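PDB 3BXP: putative lipase/esterase from Lactobacillus plantarum WCFS1, which probably hydrolyses carboxylic ester bonds as a member of the alpha/beta-hydrolase superfamily. Local coordinates for residues F16-Y21 with V69-Q74; A86-G91 with R138-H143; N127-Q132 with Q184-P189; V196-T201 with Y226-S231. All coordinates share one frame; numbering follows the deposited sequence.

Interaction 1: residues F16-Y21 with V69-Q74; sequences FQITAY and VVLNYQ
The Phe16 ring takes Leu71 CD1 obliquely at CD2 and CE2, and the Tyr21 ring meets Val70 CG2 at its edge, near the ring plane, 4.0 Å from CE2. These two aromatics sit at the ends of an antiparallel pairing in the N-terminal part of the alpha/beta-hydrolase sheet, where strand 16-23 lies between strands 2-9 and 67-72. The N-to-C directions of the two short strands are 172° apart, close to exactly antiparallel. Thr19 and Val70 form a hydrogen-bonded pair, with Val70 N to Thr19 O at 2.9 Å and Thr19 N to Val70 O at 3.1 Å. Phe16, Ile18 and Leu71 pack against helix 85-99. Leu71 CG stands anti to the backbone N (chi1 166°), and its CD1 lies 4.0 Å from Ile18 CG2. On the other face Thr19 OG1 bonds to Gln6. A water accepts from Gln17 N at 2.9 Å and donates to Asn72 O at 2.8 Å.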
loop_
_atom_site.group_PDB
_atom_site.type_symbol
_atom_site.label_atom_id
_atom_site.label_comp_id
_atom_site.label_asym_id
_atom_site.label_seq_id
_atom_site.Cartn_x
_atom_site.Cartn_y
_atom_site.Cartn_z
ATOM N N PHE B 16 -19.855 23.343 -16.415
ATOM C CA PHE B 16 -19.818 22.127 -15.614
ATOM C C PHE B 16 -20.580 22.316 -14.331
ATOM O O PHE B 16 -20.703 23.440 -13.827
ATOM C CB PHE B 16 -18.393 21.711 -15.273
ATOM C CG PHE B 16 -17.619 22.747 -14.498
ATOM C CD1 PHE B 16 -17.083 23.851 -15.146
ATOM C CD2 PHE B 16 -17.400 22.606 -13.123
ATOM C CE1 PHE B 16 -16.376 24.803 -14.456
ATOM C CE2 PHE B 16 -16.685 23.577 -12.441
ATOM C CZ PHE B 16 -16.165 24.651 -13.089
ATOM N N GLN B 17 -21.091 21.219 -13.796
ATOM C CA GLN B 17 -21.875 21.284 -12.579
ATOM C C GLN B 17 -21.169 20.785 -11.340
ATOM O O GLN B 17 -20.494 19.751 -11.311
ATOM C CB GLN B 17 -23.198 20.575 -12.760
ATOM C CG GLN B 17 -24.125 21.372 -13.679
ATOM C CD GLN B 17 -25.341 20.590 -14.043
ATOM O OE1 GLN B 17 -25.293 19.365 -14.093
ATOM N NE2 GLN B 17 -26.448 21.286 -14.304
ATOM N N ILE B 18 -21.390 21.548 -10.286
ATOM C CA ILE B 18 -20.845 21.211 -8.993
ATOM C C ILE B 18 -21.988 21.216 -7.981
ATOM O O ILE B 18 -23.001 21.913 -8.161
ATOM C CB ILE B 18 -19.787 22.231 -8.557
ATOM C CG1 ILE B 18 -20.465 23.571 -8.214
ATOM C CG2 ILE B 18 -18.658 22.326 -9.606
ATOM C CD1 ILE B 18 -19.501 24.587 -7.518
ATOM N N THR B 19 -21.828 20.451 -6.919
ATOM C CA THR B 19 -22.670 20.582 -5.715
ATOM C C THR B 19 -21.738 20.810 -4.541
ATOM O O THR B 19 -20.823 20.009 -4.282
ATOM C CB THR B 19 -23.514 19.323 -5.478
ATOM O OG1 THR B 19 -24.388 19.139 -6.593
ATOM C CG2 THR B 19 -24.371 19.425 -4.197
ATOM N N ALA B 20 -22.006 21.874 -3.794
ATOM C CA ALA B 20 -21.287 22.140 -2.549
ATOM C C ALA B 20 -22.107 21.745 -1.342
ATOM O O ALA B 20 -23.306 21.967 -1.262
ATOM C CB ALA B 20 -20.888 23.604 -2.426
ATOM N N TYR B 21 -21.418 21.094 -0.444
ATOM C CA TYR B 21 -22.009 20.715 0.839
ATOM C C TYR B 21 -21.232 21.432 1.932
ATOM O O TYR B 21 -20.111 21.044 2.281
ATOM C CB TYR B 21 -21.898 19.221 1.020
ATOM C CG TYR B 21 -22.557 18.417 -0.065
ATOM C CD1 TYR B 21 -23.915 18.121 -0.012
ATOM C CD2 TYR B 21 -21.827 17.969 -1.139
ATOM C CE1 TYR B 21 -24.504 17.362 -1.005
ATOM C CE2 TYR B 21 -22.425 17.194 -2.143
ATOM C CZ TYR B 21 -23.760 16.901 -2.045
ATOM O OH TYR B 21 -24.328 16.140 -3.034
ATOM N N VAL B 69 -17.151 19.296 -1.897
ATOM C CA VAL B 69 -17.719 19.784 -3.186
ATOM C C VAL B 69 -17.539 18.651 -4.170
ATOM O O VAL B 69 -16.450 18.078 -4.254
ATOM C CB VAL B 69 -16.994 21.064 -3.721
ATOM C CG1 VAL B 69 -17.404 21.435 -5.216
ATOM C CG2 VAL B 69 -17.225 22.300 -2.777
ATOM N N VAL B 70 -18.593 18.310 -4.902
ATOM C CA VAL B 70 -18.482 17.319 -5.979
ATOM C C VAL B 70 -18.435 18.043 -7.291
ATOM O O VAL B 70 -19.263 18.915 -7.529
ATOM C CB VAL B 70 -19.662 16.305 -5.929
ATOM C CG1 VAL B 70 -19.541 15.319 -7.122
ATOM C CG2 VAL B 70 -19.675 15.546 -4.547
ATOM N N LEU B 71 -17.401 17.722 -8.081
ATOM C CA LEU B 71 -17.055 18.357 -9.356
ATOM C C LEU B 71 -17.347 17.385 -10.488
ATOM O O LEU B 71 -16.679 16.384 -10.628
ATOM C CB LEU B 71 -15.592 18.764 -9.387
ATOM C CG LEU B 71 -15.117 19.106 -10.834
ATOM C CD1 LEU B 71 -15.915 20.198 -11.540
ATOM C CD2 LEU B 71 -13.602 19.412 -10.723
ATOM N N ASN B 72 -18.402 17.659 -11.246
ATOM C CA ASN B 72 -18.753 16.864 -12.393
ATOM C C ASN B 72 -17.996 17.334 -13.629
ATOM O O ASN B 72 -18.495 18.082 -14.387
ATOM C CB ASN B 72 -20.266 16.937 -12.598
ATOM C CG ASN B 72 -21.064 15.902 -11.762
ATOM O OD1 ASN B 72 -20.539 15.143 -10.944
ATOM N ND2 ASN B 72 -22.356 15.845 -12.036
ATOM N N TYR B 73 -16.770 16.879 -13.756
ATOM C CA TYR B 73 -15.798 17.361 -14.762
ATOM C C TYR B 73 -16.224 16.891 -16.165
ATOM O O TYR B 73 -17.023 15.963 -16.349
ATOM C CB TYR B 73 -14.370 16.907 -14.372
ATOM C CG TYR B 73 -14.349 15.416 -14.211
ATOM C CD1 TYR B 73 -14.291 14.602 -15.326
ATOM C CD2 TYR B 73 -14.456 14.806 -12.949
ATOM C CE1 TYR B 73 -14.336 13.203 -15.228
ATOM C CE2 TYR B 73 -14.526 13.402 -12.834
ATOM C CZ TYR B 73 -14.476 12.613 -13.968
ATOM O OH TYR B 73 -14.581 11.233 -13.848
ATOM N N GLN B 74 -15.636 17.527 -17.166
ATOM C CA GLN B 74 -15.919 17.215 -18.560
ATOM C C GLN B 74 -15.859 15.731 -18.878
ATOM O O GLN B 74 -14.854 15.047 -18.611
ATOM C CB GLN B 74 -14.880 17.932 -19.414
ATOM C CG GLN B 74 -15.131 17.924 -20.850
ATOM C CD GLN B 74 -16.404 18.622 -21.201
ATOM O OE1 GLN B 74 -16.576 19.792 -20.888
ATOM N NE2 GLN B 74 -17.316 17.916 -21.856
HETATM O O HOH W 1 -20.862 18.884 -15.547
HETATM O O HOH W 2 -23.853 16.824 -14.019
#

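Interaction 2: residues A86-G91 with R138-H143; sequences ALQQLG and RYHLDH
A Schellman motif ends helix 133-138, and the turn it makes lies against helix 85-99. Gln88 reaches across with an extended chain beyond CG, and its NE2 donates to Tyr139 O at 3.1 Å. The bond is nearly straight, with an angle of 166° at the hydrogen. The acceptor lies almost in the Gln88 amide plane, whereas NE2 sits well above the carbonyl plane of Tyr139, 58° out of it. Gln88 CG also comes within 3.4 Å of Tyr139 O, so the carbonyl is approached by both the stem and the tip of this side chain. His140 is the C-prime residue of the motif, at positive phi; its ring runs alongside the glutamine in the same direction, its plane 67° from the amide, with CD2 3.7 Å from Gln88 NE2. This joins a helix of the alpha/beta-hydrolase fold to the connection leading into strand 150-154. Leu141 brings its CD2 to the helix backbone, 3.7 Å from Leu87 O and 4.0 Å from Gln88 CA. Leu87 CD1 touches the Tyr139 ring obliquely, 4.5 Å from CG, while the hydroxyl at the far end of that ring bonds to Asp177. Val129 of helix 118-129 packs against both Tyr139 and Leu141.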
loop_
_atom_site.group_PDB
_atom_site.type_symbol
_atom_site.label_atom_id
_atom_site.label_comp_id
_atom_site.label_asym_id
_atom_site.label_seq_id
_atom_site.Cartn_x
_atom_site.Cartn_y
_atom_site.Cartn_z
ATOM N N ALA B 86 -11.064 19.454 -18.269
ATOM C CA ALA B 86 -11.271 19.020 -16.884
ATOM C C ALA B 86 -10.289 19.683 -15.913
ATOM O O ALA B 86 -10.668 19.959 -14.790
ATOM C CB ALA B 86 -11.207 17.476 -16.751
ATOM N N LEU B 87 -9.051 19.873 -16.336
ATOM C CA LEU B 87 -7.995 20.517 -15.523
ATOM C C LEU B 87 -8.349 21.992 -15.208
ATOM O O LEU B 87 -8.255 22.442 -14.063
ATOM C CB LEU B 87 -6.633 20.445 -16.229
ATOM C CG LEU B 87 -6.045 19.081 -16.488
ATOM C CD1 LEU B 87 -4.810 19.224 -17.368
ATOM C CD2 LEU B 87 -5.712 18.361 -15.181
ATOM N N GLN B 88 -8.841 22.694 -16.228
ATOM C CA GLN B 88 -9.289 24.104 -16.117
ATOM C C GLN B 88 -10.495 24.203 -15.181
ATOM O O GLN B 88 -10.553 25.067 -14.306
ATOM C CB GLN B 88 -9.542 24.690 -17.518
ATOM C CG GLN B 88 -8.248 24.753 -18.329
ATOM C CD GLN B 88 -8.365 24.912 -19.848
ATOM O OE1 GLN B 88 -9.388 24.672 -20.470
ATOM N NE2 GLN B 88 -7.244 25.254 -20.456
ATOM N N GLN B 89 -11.422 23.249 -15.307
ATOM C CA GLN B 89 -12.621 23.208 -14.443
ATOM C C GLN B 89 -12.284 22.929 -12.983
ATOM O O GLN B 89 -12.877 23.496 -12.087
ATOM C CB GLN B 89 -13.585 22.145 -14.947
ATOM C CG GLN B 89 -14.166 22.411 -16.319
ATOM C CD GLN B 89 -14.911 21.216 -16.929
ATOM O OE1 GLN B 89 -14.659 20.029 -16.618
ATOM N NE2 GLN B 89 -15.842 21.538 -17.838
ATOM N N LEU B 90 -11.320 22.056 -12.763
ATOM C CA LEU B 90 -10.888 21.747 -11.408
ATOM C C LEU B 90 -10.196 23.020 -10.851
ATOM O O LEU B 90 -10.443 23.423 -9.732
ATOM C CB LEU B 90 -9.968 20.550 -11.404
ATOM C CG LEU B 90 -9.359 20.079 -10.082
ATOM C CD1 LEU B 90 -10.364 20.106 -8.896
ATOM C CD2 LEU B 90 -8.737 18.683 -10.259
ATOM N N GLY B 91 -9.357 23.653 -11.661
ATOM C CA GLY B 91 -8.796 24.941 -11.271
ATOM C C GLY B 91 -9.839 26.024 -10.974
ATOM O O GLY B 91 -9.687 26.814 -10.012
ATOM N N ARG B 138 0.963 26.462 -19.641
ATOM C CA ARG B 138 0.563 25.758 -20.841
ATOM C C ARG B 138 -0.911 25.406 -20.845
ATOM O O ARG B 138 -1.533 25.357 -21.896
ATOM C CB ARG B 138 1.374 24.481 -20.983
ATOM C CG ARG B 138 0.982 23.623 -22.155
ATOM C CD ARG B 138 1.596 22.235 -22.005
ATOM N NE ARG B 138 3.041 22.284 -22.152
ATOM C CZ ARG B 138 3.658 22.284 -23.327
ATOM N NH1 ARG B 138 2.941 22.228 -24.443
ATOM N NH2 ARG B 138 4.984 22.336 -23.385
ATOM N N TYR B 139 -1.463 25.130 -19.658
ATOM C CA TYR B 139 -2.856 24.626 -19.540
ATOM C C TYR B 139 -3.748 25.699 -18.923
ATOM O O TYR B 139 -4.896 25.457 -18.503
ATOM C CB TYR B 139 -2.897 23.303 -18.747
ATOM C CG TYR B 139 -2.282 22.170 -19.551
ATOM C CD1 TYR B 139 -2.912 21.661 -20.691
ATOM C CD2 TYR B 139 -1.101 21.619 -19.178
ATOM C CE1 TYR B 139 -2.346 20.654 -21.438
ATOM C CE2 TYR B 139 -0.520 20.602 -19.900
ATOM C CZ TYR B 139 -1.138 20.124 -21.042
ATOM O OH TYR B 139 -0.566 19.095 -21.771
ATOM N N HIS B 140 -3.184 26.902 -18.889
ATOM C CA HIS B 140 -3.924 28.094 -18.548
ATOM C C HIS B 140 -4.477 28.062 -17.143
ATOM O O HIS B 140 -5.598 28.511 -16.954
ATOM C CB HIS B 140 -5.072 28.267 -19.553
ATOM C CG HIS B 140 -4.618 28.283 -20.988
ATOM N ND1 HIS B 140 -4.181 29.428 -21.622
ATOM C CD2 HIS B 140 -4.502 27.284 -21.896
ATOM C CE1 HIS B 140 -3.829 29.136 -22.862
ATOM N NE2 HIS B 140 -4.013 27.842 -23.055
ATOM N N LEU B 141 -3.711 27.535 -16.180
ATOM C CA LEU B 141 -4.168 27.338 -14.796
ATOM C C LEU B 141 -3.746 28.509 -13.923
ATOM O O LEU B 141 -4.080 28.601 -12.727
ATOM C CB LEU B 141 -3.625 26.044 -14.166
ATOM C CG LEU B 141 -3.992 24.689 -14.759
ATOM C CD1 LEU B 141 -3.506 23.509 -13.871
ATOM C CD2 LEU B 141 -5.485 24.631 -15.099
ATOM N N ASP B 142 -2.966 29.397 -14.510
ATOM C CA ASP B 142 -2.441 30.538 -13.769
ATOM C C ASP B 142 -3.440 31.698 -13.810
ATOM O O ASP B 142 -3.169 32.789 -13.325
ATOM C CB ASP B 142 -1.052 30.937 -14.294
ATOM C CG ASP B 142 -1.022 31.164 -15.802
ATOM O OD1 ASP B 142 -2.097 31.255 -16.434
ATOM O OD2 ASP B 142 0.098 31.267 -16.349
ATOM N N HIS B 143 -4.608 31.435 -14.380
ATOM C CA HIS B 143 -5.698 32.376 -14.357
ATOM C C HIS B 143 -6.548 32.190 -13.081
ATOM O O HIS B 143 -7.407 33.002 -12.747
ATOM C CB HIS B 143 -6.512 32.199 -15.643
ATOM C CG HIS B 143 -5.710 32.495 -16.881
ATOM N ND1 HIS B 143 -4.423 32.018 -17.065
ATOM C CD2 HIS B 143 -5.986 33.258 -17.967
ATOM C CE1 HIS B 143 -3.954 32.458 -18.219
ATOM N NE2 HIS B 143 -4.886 33.204 -18.789
#

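Interaction 3: residues N127-Q132 with Q184-P189; sequences NGVATQ and QRLVTP
Gly128 lies against Leu186 near the C-terminal end of helix 118-129, its CA 3.5 Å from Leu186 O and 4.2 Å from Leu186 CB. With no side chain on Gly128, the CA atoms of Gly128 and Leu186 come to 4.9 Å. Val129 follows, its CG2 meeting Leu186 CD1 at 4.0 Å; these two side chains lie side by side and point the same way. Val129 CG2 is the branch beside the backbone N, while CG1 is anti to it (chi1 173°). From Val129 to Gln132 the chain makes a type I turn between the end of helix 118-129, the helix that follows the probable nucleophile elbow of this alpha/beta-hydrolase fold, and helix 133-138, for which Gln132 occupies the N-cap position. The Thr131 hydroxyl reaches back to donate to Asn127 O. It also accepts a hydrogen bond from a water, at 2.7 Å from OG1, and that water lies 2.8 Å from Thr188 OG1, linking the two segments. Thr188 OG1 has a second partner in Ala190 N. Gln132 then sends its side chain across Thr188 obliquely, with NE2 3.4 Å from Thr188 CG2. Gln132 NE2 also comes to 2.8 Å from Leu186 O, close but too poorly angled for a hydrogen bond. The same NE2 donates a weak bond back to Gly128 O within its own segment.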
loop_
_atom_site.group_PDB
_atom_site.type_symbol
_atom_site.label_atom_id
_atom_site.label_comp_id
_atom_site.label_asym_id
_atom_site.label_seq_id
_atom_site.Cartn_x
_atom_site.Cartn_y
_atom_site.Cartn_z
ATOM N N ASN B 127 -2.472 17.171 -10.018
ATOM C CA ASN B 127 -1.450 17.216 -8.982
ATOM C C ASN B 127 -0.077 17.484 -9.616
ATOM O O ASN B 127 0.800 18.161 -9.034
ATOM C CB ASN B 127 -1.443 15.939 -8.130
ATOM C CG ASN B 127 -0.724 16.138 -6.823
ATOM O OD1 ASN B 127 -0.624 17.270 -6.323
ATOM N ND2 ASN B 127 -0.174 15.062 -6.263
ATOM N N GLY B 128 0.097 16.979 -10.824
ATOM C CA GLY B 128 1.329 17.178 -11.596
ATOM C C GLY B 128 1.450 18.506 -12.310
ATOM O O GLY B 128 2.395 19.242 -12.150
ATOM N N VAL B 129 0.457 18.795 -13.117
ATOM C CA VAL B 129 0.354 20.044 -13.862
ATOM C C VAL B 129 0.279 21.324 -13.014
ATOM O O VAL B 129 0.958 22.304 -13.312
ATOM C CB VAL B 129 -0.896 19.994 -14.778
ATOM C CG1 VAL B 129 -1.163 21.343 -15.450
ATOM C CG2 VAL B 129 -0.710 18.916 -15.814
ATOM N N ALA B 130 -0.566 21.305 -11.986
ATOM C CA ALA B 130 -0.886 22.498 -11.184
ATOM C C ALA B 130 0.281 22.904 -10.278
ATOM O O ALA B 130 0.216 23.970 -9.686
ATOM C CB ALA B 130 -2.194 22.321 -10.314
ATOM N N THR B 131 1.309 22.045 -10.185
ATOM C CA THR B 131 2.421 22.222 -9.251
ATOM C C THR B 131 3.722 22.466 -10.015
ATOM O O THR B 131 4.817 22.564 -9.428
ATOM C CB THR B 131 2.584 20.986 -8.274
ATOM O OG1 THR B 131 2.739 19.809 -9.053
ATOM C CG2 THR B 131 1.422 20.817 -7.281
ATOM N N GLN B 132 3.608 22.590 -11.335
ATOM C CA GLN B 132 4.747 22.986 -12.216
ATOM C C GLN B 132 4.443 24.269 -12.999
ATOM O O GLN B 132 3.537 24.300 -13.831
ATOM C CB GLN B 132 5.050 21.893 -13.230
ATOM C CG GLN B 132 5.514 20.646 -12.620
ATOM C CD GLN B 132 5.706 19.539 -13.614
ATOM O OE1 GLN B 132 6.424 19.701 -14.588
ATOM N NE2 GLN B 132 5.098 18.385 -13.354
ATOM N N GLN B 184 1.611 9.622 -13.965
ATOM C CA GLN B 184 2.792 9.384 -13.146
ATOM C C GLN B 184 4.015 10.086 -13.760
ATOM O O GLN B 184 4.999 10.394 -13.079
ATOM C CB GLN B 184 3.026 7.888 -12.988
ATOM C CG GLN B 184 3.588 7.115 -14.171
ATOM C CD GLN B 184 2.585 6.737 -15.275
ATOM O OE1 GLN B 184 1.467 7.278 -15.320
ATOM N NE2 GLN B 184 2.969 5.785 -16.149
ATOM N N ARG B 185 3.961 10.297 -15.069
ATOM C CA ARG B 185 5.069 10.922 -15.769
ATOM C C ARG B 185 5.156 12.427 -15.499
ATOM O O ARG B 185 6.156 13.083 -15.859
ATOM C CB ARG B 185 5.028 10.668 -17.268
ATOM C CG ARG B 185 5.246 9.219 -17.650
ATOM C CD ARG B 185 5.266 9.086 -19.175
ATOM N NE ARG B 185 5.492 7.712 -19.620
ATOM C CZ ARG B 185 6.651 7.087 -19.488
ATOM N NH1 ARG B 185 7.659 7.718 -18.901
ATOM N NH2 ARG B 185 6.802 5.840 -19.921
ATOM N N LEU B 186 4.143 12.969 -14.846
ATOM C CA LEU B 186 4.087 14.398 -14.530
ATOM C C LEU B 186 4.425 14.674 -13.059
ATOM O O LEU B 186 4.359 15.820 -12.584
ATOM C CB LEU B 186 2.706 14.974 -14.862
ATOM C CG LEU B 186 2.188 14.747 -16.302
ATOM C CD1 LEU B 186 0.790 15.313 -16.543
ATOM C CD2 LEU B 186 3.138 15.326 -17.293
ATOM N N VAL B 187 4.770 13.608 -12.333
ATOM C CA VAL B 187 5.157 13.723 -10.925
ATOM C C VAL B 187 6.542 14.403 -10.844
ATOM O O VAL B 187 7.436 14.108 -11.643
ATOM C CB VAL B 187 5.192 12.353 -10.201
ATOM C CG1 VAL B 187 5.805 12.476 -8.789
ATOM C CG2 VAL B 187 3.755 11.719 -10.178
ATOM N N THR B 188 6.668 15.321 -9.892
ATOM C CA THR B 188 7.951 15.975 -9.570
ATOM C C THR B 188 7.963 16.192 -8.038
ATOM O O THR B 188 6.993 15.912 -7.360
ATOM C CB THR B 188 8.120 17.354 -10.261
ATOM O OG1 THR B 188 7.254 18.321 -9.639
ATOM C CG2 THR B 188 7.848 17.273 -11.790
ATOM N N PRO B 189 9.095 16.610 -7.491
ATOM C CA PRO B 189 9.103 16.829 -6.054
ATOM C C PRO B 189 8.109 17.895 -5.612
ATOM O O PRO B 189 7.845 18.024 -4.412
ATOM C CB PRO B 189 10.559 17.257 -5.810
ATOM C CG PRO B 189 11.285 16.473 -6.839
ATOM C CD PRO B 189 10.451 16.656 -8.052
HETATM O O HOH W 3 4.535 18.005 -10.084
#

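Interaction 4: residues V196-T201 with Y226-S231; sequences VWQTAT and YHLFGS. With PGR (R-1,2-propanediol), chain D.
Strands 196-199 and 226-229 run parallel, 9° apart and 4.6 Å between axes, and four backbone bonds join them, from His227 N to Val196 O through to Ala200 N to Phe229 O. They are the two strands of a beta-alpha-beta crossover through helix 208-219, at the edge of the alpha/beta-hydrolase sheet within this chain. Toward that helix, Val196 CG1 touches Tyr226 CD1 at 3.8 Å. Gln198 OE1 and Tyr226 OH both bond to Ser210 OG, while Gln198 NE2 turns to Asp202. On the other face Trp197 and Phe229 cross obliquely: Trp197 CE3 comes at the edge of the Phe229 ring, near its plane, 4.0 Å from CE2. Trp197 CG lies between the backbone N and the carbonyl carbon (chi1 73°), and its ring also stacks on Trp259. His227 ND1 bonds to His227 of the second subunit, where the sheet continues antiparallel. Beyond the strand a propanediol, probably from the crystallisation liquor, accepts from Gly230 N through its O2 at 3.0 Å.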
loop_
_atom_site.group_PDB
_atom_site.type_symbol
_atom_site.label_atom_id
_atom_site.label_comp_id
_atom_site.label_asym_id
_atom_site.label_seq_id
_atom_site.Cartn_x
_atom_site.Cartn_y
_atom_site.Cartn_z
ATOM N N VAL B 196 -3.147 7.044 -1.551
ATOM C CA VAL B 196 -3.644 6.220 -2.646
ATOM C C VAL B 196 -4.104 4.867 -2.077
ATOM O O VAL B 196 -3.431 4.248 -1.247
ATOM C CB VAL B 196 -2.521 6.009 -3.692
ATOM C CG1 VAL B 196 -2.969 5.213 -4.910
ATOM C CG2 VAL B 196 -1.870 7.310 -4.130
ATOM N N TRP B 197 -5.252 4.419 -2.520
ATOM C CA TRP B 197 -5.755 3.058 -2.174
ATOM C C TRP B 197 -6.413 2.412 -3.358
ATOM O O TRP B 197 -6.929 3.079 -4.275
ATOM C CB TRP B 197 -6.686 3.057 -0.949
ATOM C CG TRP B 197 -8.019 3.619 -1.209
ATOM C CD1 TRP B 197 -8.367 4.946 -1.164
ATOM C CD2 TRP B 197 -9.210 2.910 -1.598
ATOM N NE1 TRP B 197 -9.674 5.099 -1.478
ATOM C CE2 TRP B 197 -10.220 3.866 -1.761
ATOM C CE3 TRP B 197 -9.509 1.578 -1.862
ATOM C CZ2 TRP B 197 -11.514 3.513 -2.135
ATOM C CZ3 TRP B 197 -10.810 1.237 -2.211
ATOM C CH2 TRP B 197 -11.784 2.199 -2.347
ATOM N N GLN B 198 -6.363 1.091 -3.365
ATOM C CA GLN B 198 -7.073 0.318 -4.373
ATOM C C GLN B 198 -7.260 -1.073 -3.861
ATOM O O GLN B 198 -6.668 -1.455 -2.880
ATOM C CB GLN B 198 -6.293 0.310 -5.687
ATOM C CG GLN B 198 -6.998 -0.382 -6.862
ATOM C CD GLN B 198 -6.439 0.034 -8.218
ATOM O OE1 GLN B 198 -5.312 0.524 -8.316
ATOM N NE2 GLN B 198 -7.198 -0.219 -9.271
ATOM N N THR B 199 -8.068 -1.868 -4.539
ATOM C CA THR B 199 -8.087 -3.304 -4.194
ATOM C C THR B 199 -7.282 -4.122 -5.153
ATOM O O THR B 199 -7.187 -3.811 -6.326
ATOM C CB THR B 199 -9.495 -3.887 -4.099
ATOM O OG1 THR B 199 -10.104 -3.909 -5.401
ATOM C CG2 THR B 199 -10.344 -3.077 -3.133
ATOM N N ALA B 200 -6.669 -5.174 -4.614
ATOM C CA ALA B 200 -5.704 -5.964 -5.381
ATOM C C ALA B 200 -6.402 -6.678 -6.537
ATOM O O ALA B 200 -5.791 -6.945 -7.584
ATOM C CB ALA B 200 -4.995 -6.989 -4.466
ATOM N N THR B 201 -7.682 -6.950 -6.307
ATOM C CA THR B 201 -8.512 -7.816 -7.150
ATOM C C THR B 201 -9.394 -7.022 -8.129
ATOM O O THR B 201 -10.241 -7.597 -8.807
ATOM C CB THR B 201 -9.487 -8.692 -6.291
ATOM O OG1 THR B 201 -10.381 -7.845 -5.538
ATOM C CG2 THR B 201 -8.742 -9.618 -5.346
ATOM N N TYR B 226 0.100 4.359 0.542
ATOM C CA TYR B 226 -0.514 3.486 -0.435
ATOM C C TYR B 226 -0.996 2.205 0.223
ATOM O O TYR B 226 -0.223 1.522 0.948
ATOM C CB TYR B 226 0.511 3.121 -1.515
ATOM C CG TYR B 226 0.048 2.168 -2.608
ATOM C CD1 TYR B 226 -1.157 2.331 -3.218
ATOM C CD2 TYR B 226 0.882 1.156 -3.089
ATOM C CE1 TYR B 226 -1.573 1.498 -4.256
ATOM C CE2 TYR B 226 0.484 0.342 -4.145
ATOM C CZ TYR B 226 -0.732 0.525 -4.720
ATOM O OH TYR B 226 -1.128 -0.281 -5.762
ATOM N N HIS B 227 -2.283 1.960 0.021
ATOM C CA HIS B 227 -2.944 0.774 0.570
ATOM C C HIS B 227 -3.609 0.002 -0.487
ATOM O O HIS B 227 -4.648 0.413 -1.000
ATOM C CB HIS B 227 -3.938 1.179 1.667
ATOM C CG HIS B 227 -3.290 1.862 2.818
ATOM N ND1 HIS B 227 -2.704 1.180 3.861
ATOM C CD2 HIS B 227 -3.085 3.173 3.068
ATOM C CE1 HIS B 227 -2.190 2.051 4.719
ATOM N NE2 HIS B 227 -2.397 3.266 4.257
ATOM N N LEU B 228 -2.993 -1.131 -0.819
ATOM C CA LEU B 228 -3.582 -2.091 -1.730
ATOM C C LEU B 228 -4.191 -3.268 -0.945
ATOM O O LEU B 228 -3.496 -4.129 -0.409
ATOM C CB LEU B 228 -2.502 -2.571 -2.702
ATOM C CG LEU B 228 -2.963 -3.464 -3.853
ATOM C CD1 LEU B 228 -3.745 -2.620 -4.868
ATOM C CD2 LEU B 228 -1.708 -4.042 -4.470
ATOM N N PHE B 229 -5.507 -3.233 -0.803
ATOM C CA PHE B 229 -6.195 -4.164 0.074
ATOM C C PHE B 229 -6.264 -5.521 -0.591
ATOM O O PHE B 229 -6.439 -5.625 -1.807
ATOM C CB PHE B 229 -7.628 -3.684 0.407
ATOM C CG PHE B 229 -7.664 -2.430 1.200
ATOM C CD1 PHE B 229 -7.543 -2.472 2.580
ATOM C CD2 PHE B 229 -7.784 -1.192 0.586
ATOM C CE1 PHE B 229 -7.550 -1.333 3.290
ATOM C CE2 PHE B 229 -7.801 -0.026 1.361
ATOM C CZ PHE B 229 -7.658 -0.120 2.689
ATOM N N GLY B 230 -6.109 -6.547 0.228
ATOM C CA GLY B 230 -6.087 -7.919 -0.256
ATOM C C GLY B 230 -7.403 -8.344 -0.870
ATOM O O GLY B 230 -7.438 -8.945 -1.955
ATOM N N SER B 231 -8.467 -8.014 -0.149
ATOM C CA SER B 231 -9.833 -8.423 -0.507
ATOM C C SER B 231 -10.637 -7.286 -1.158
ATOM O O SER B 231 -10.496 -6.122 -0.804
ATOM C CB SER B 231 -10.578 -8.873 0.750
ATOM O OG SER B 231 -11.928 -9.095 0.416
HETATM C C1 PGR D . -7.045 -7.323 4.099
HETATM C C2 PGR D . -6.359 -5.949 4.166
HETATM C C3 PGR D . -5.604 -5.777 5.461
HETATM O O1 PGR D . -7.195 -7.700 2.727
HETATM O O2 PGR D . -5.479 -5.694 3.054
#

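Interactions 1 and 4 lie near the two edges of one mixed sheet, their centres about 27 Å apart on opposite sides of the chain's centre. Interaction 2 rests on interaction 1: Gln74 N lies 2.7 Å from Gln89 OE1, probably a hydrogen bond, and Leu71 CD2 packs 3.6 Å from Leu90 CA. Interaction 3 adjoins interaction 2 through Val129, whose CG1 is 3.6 Å from Leu141 CD1 and 3.7 Å from Tyr139 CD2. Interactions 1, 2 and 3 thus form a touching series, with helix 118-129, which follows the probable nucleophile elbow at Ser117, contributing its C-terminal end. Interaction 4 stands apart, nearest atoms about 8 Å from interaction 3, and borders the second subunit.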